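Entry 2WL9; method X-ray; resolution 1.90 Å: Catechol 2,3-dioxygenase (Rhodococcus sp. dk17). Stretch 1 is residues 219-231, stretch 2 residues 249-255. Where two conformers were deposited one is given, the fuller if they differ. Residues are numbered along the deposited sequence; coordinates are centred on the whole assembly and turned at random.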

# COMPACT_ATOMS: atom_id res chain seq x y z
N HIS C 219 -14.52 4.80 18.30
CA HIS C 219 -15.56 5.31 17.42
C HIS C 219 -16.21 6.56 18.01
O HIS C 219 -16.60 6.58 19.18
N LEU C 220 -16.32 7.59 17.18
CA LEU C 220 -16.92 8.86 17.60
C LEU C 220 -18.33 8.66 18.16
O LEU C 220 -18.71 9.29 19.14
N ASP C 221 -19.08 7.75 17.55
CA ASP C 221 -20.48 7.55 17.92
C ASP C 221 -20.69 7.06 19.35
O ASP C 221 -21.76 7.28 19.94
N ASP C 222 -19.67 6.41 19.91
CA ASP C 222 -19.67 6.01 21.32
C ASP C 222 -19.50 7.19 22.26
O ASP C 222 -20.05 7.20 23.36
N LEU C 223 -18.72 8.18 21.83
CA LEU C 223 -18.60 9.43 22.57
C LEU C 223 -19.94 10.16 22.59
O LEU C 223 -20.37 10.64 23.64
N GLY C 224 -20.59 10.21 21.43
CA GLY C 224 -21.91 10.82 21.29
C GLY C 224 -22.95 10.14 22.16
O GLY C 224 -23.75 10.80 22.81
N TYR C 225 -22.91 8.81 22.16
CA TYR C 225 -23.78 7.98 22.99
C TYR C 225 -23.58 8.28 24.48
O TYR C 225 -24.55 8.52 25.21
N ALA C 226 -22.32 8.27 24.93
CA ALA C 226 -21.98 8.57 26.33
C ALA C 226 -22.35 10.01 26.71
O ALA C 226 -22.89 10.24 27.80
N HIS C 227 -22.07 10.96 25.82
CA HIS C 227 -22.41 12.37 26.04
C HIS C 227 -23.91 12.58 26.18
O HIS C 227 -24.36 13.33 27.05
N ASP C 228 -24.69 11.90 25.34
CA ASP C 228 -26.15 12.01 25.38
C ASP C 228 -26.71 11.47 26.69
O ASP C 228 -27.65 12.04 27.25
N LEU C 229 -26.12 10.37 27.16
CA LEU C 229 -26.51 9.75 28.43
C LEU C 229 -26.19 10.61 29.64
O LEU C 229 -27.05 10.79 30.51
N VAL C 230 -24.97 11.14 29.71
CA VAL C 230 -24.56 12.05 30.79
C VAL C 230 -25.55 13.20 30.93
O VAL C 230 -25.98 13.53 32.04
N ARG C 231 -25.90 13.79 29.78
CA ARG C 231 -26.82 14.92 29.71
C ARG C 231 -28.23 14.52 30.14
O ARG C 231 -28.91 15.27 30.86
N ALA C 249 -7.63 15.87 20.96
CA ALA C 249 -8.72 14.91 21.16
C ALA C 249 -10.05 15.61 21.37
O ALA C 249 -10.11 16.66 22.00
N LEU C 250 -11.13 15.03 20.84
CA LEU C 250 -12.47 15.56 21.08
C LEU C 250 -13.04 14.97 22.36
O LEU C 250 -13.34 13.78 22.42
N THR C 251 -13.18 15.80 23.40
CA THR C 251 -13.50 15.30 24.74
C THR C 251 -14.42 16.23 25.53
O THR C 251 -14.51 17.42 25.23
N PHE C 252 -15.10 15.68 26.53
CA PHE C 252 -15.76 16.50 27.54
C PHE C 252 -15.36 15.99 28.93
O PHE C 252 -14.82 14.89 29.05
N TYR C 253 -15.60 16.80 29.95
CA TYR C 253 -15.26 16.45 31.33
C TYR C 253 -16.53 16.44 32.18
O TYR C 253 -17.24 17.45 32.24
N CYS C 254 -16.81 15.32 32.83
CA CYS C 254 -18.02 15.15 33.63
C CYS C 254 -17.75 14.50 34.99
O CYS C 254 -16.74 13.82 35.16
N ALA C 255 -18.65 14.72 35.94
CA ALA C 255 -18.53 14.17 37.30
C ALA C 255 -18.71 12.66 37.34
O ALA C 255 -19.53 12.10 36.61

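Helix 220-231 lies over the strand that runs to residue 255, with axes 10.2 Å apart at closest approach and N-to-C directions only 20° apart. Residues therefore pair in order along both elements, L220 near L250 and V230 near C254. The strand's alternation turns the CA-to-CB bonds of L250, F252 and C254 toward the helix, while T251 points away.

The apolar contacts come first. L250 (t, chi2 p) meets two helix leucines, both also t with chi2 p: its CD2 is 4.0 Å from CD1 of L220 and 4.3 Å from CD2 of L223. L220 leaves its backbone sideways, yet its end comes nearer the strand. L223 points toward the strand, and its CD2 also lies 3.3 Å from the carbonyl O of L250. At the far end V230 (t) places CG2 4.0 Å from SG of C254 (p).

The aromatic contacts centre on F252 (p, chi2 101°), which has the largest covered area, 97 Å². At its ring edge, L223 CD1 is 3.7 Å from F252 CE2, and V230 CG2 is 4.0 Å from F252 CE1. H227 (t) directs its ring edge at the F252 face, with centroids 5.1 Å apart and planes at 72°.

No hydrogen bond crosses the interface; T251 OG1 is satisfied elsewhere in the structure.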

# COMPACT_ATOMS: atom_id res chain seq x y z
CB HIS C 219 -16.65 4.25 17.20
CG HIS C 219 -16.22 3.11 16.33
ND1 HIS C 219 -15.11 2.35 16.58
CD2 HIS C 219 -16.79 2.59 15.21
CE1 HIS C 219 -15.00 1.40 15.66
NE2 HIS C 219 -16.01 1.53 14.82
CB LEU C 220 -16.91 9.87 16.45
CG LEU C 220 -17.59 11.25 16.62
CD1 LEU C 220 -17.21 11.94 17.92
CD2 LEU C 220 -17.25 12.15 15.43
CB ASP C 221 -21.16 6.63 16.90
CG ASP C 221 -21.27 7.28 15.53
OD1 ASP C 221 -21.11 8.51 15.46
OD2 ASP C 221 -21.50 6.58 14.54
CB ASP C 222 -18.60 4.95 21.57
CG ASP C 222 -19.07 3.55 21.18
OD1 ASP C 222 -20.26 3.27 21.39
OD2 ASP C 222 -18.25 2.76 20.67
CB LEU C 223 -17.50 10.32 21.98
CG LEU C 223 -17.26 11.68 22.62
CD1 LEU C 223 -16.76 11.56 24.06
CD2 LEU C 223 -16.28 12.49 21.79
CB TYR C 225 -23.50 6.50 22.69
CG TYR C 225 -24.45 5.49 23.30
CD1 TYR C 225 -25.32 4.76 22.49
CD2 TYR C 225 -24.43 5.22 24.66
CE1 TYR C 225 -26.18 3.82 23.02
CE2 TYR C 225 -25.30 4.26 25.21
CZ TYR C 225 -26.17 3.58 24.38
OH TYR C 225 -27.02 2.64 24.90
CB ALA C 226 -20.50 8.30 26.60
CB HIS C 227 -21.84 13.26 24.92
CG HIS C 227 -22.18 14.71 25.07
ND1 HIS C 227 -23.06 15.36 24.23
CD2 HIS C 227 -21.75 15.65 25.95
CE1 HIS C 227 -23.16 16.63 24.58
NE2 HIS C 227 -22.37 16.83 25.62
CB ASP C 228 -26.80 11.31 24.19
CG ASP C 228 -26.88 12.20 22.95
OD1 ASP C 228 -26.43 13.37 22.99
OD2 ASP C 228 -27.42 11.73 21.93
CB LEU C 229 -25.89 8.36 28.57
CG LEU C 229 -26.83 7.16 28.37
CD1 LEU C 229 -26.05 5.85 28.35
CD2 LEU C 229 -27.91 7.13 29.45
CB VAL C 230 -23.11 12.59 30.57
CG1 VAL C 230 -22.80 13.74 31.53
CG2 VAL C 230 -22.08 11.48 30.75
CB ARG C 231 -26.86 15.49 28.29
CG ARG C 231 -25.58 16.19 27.85
CD ARG C 231 -25.39 17.49 28.60
NE ARG C 231 -24.21 18.22 28.15
CZ ARG C 231 -23.71 19.27 28.79
NH1 ARG C 231 -24.30 19.69 29.91
NH2 ARG C 231 -22.64 19.89 28.33
CB ALA C 249 -8.41 14.03 22.35
CB LEU C 250 -13.40 15.24 19.90
CG LEU C 250 -14.72 16.02 19.85
CD1 LEU C 250 -14.45 17.51 19.62
CD2 LEU C 250 -15.62 15.47 18.76
CB THR C 251 -12.23 15.11 25.62
OG1 THR C 251 -11.79 16.38 26.13
CG2 THR C 251 -11.08 14.43 24.87
CB PHE C 252 -17.28 16.54 27.33
CG PHE C 252 -17.98 15.24 27.60
CD1 PHE C 252 -18.65 15.03 28.80
CD2 PHE C 252 -18.00 14.22 26.64
CE1 PHE C 252 -19.30 13.83 29.05
CE2 PHE C 252 -18.65 13.02 26.89
CZ PHE C 252 -19.31 12.83 28.10
CB TYR C 253 -14.30 17.49 31.93
CG TYR C 253 -12.89 17.49 31.38
CD1 TYR C 253 -11.83 17.01 32.15
CD2 TYR C 253 -12.60 18.02 30.12
CE1 TYR C 253 -10.52 17.03 31.68
CE2 TYR C 253 -11.29 18.04 29.63
CZ TYR C 253 -10.25 17.55 30.42
OH TYR C 253 -8.94 17.55 29.98
CB CYS C 254 -19.08 14.36 32.86
SG CYS C 254 -18.71 12.60 32.56
CB ALA C 255 -19.53 14.83 38.24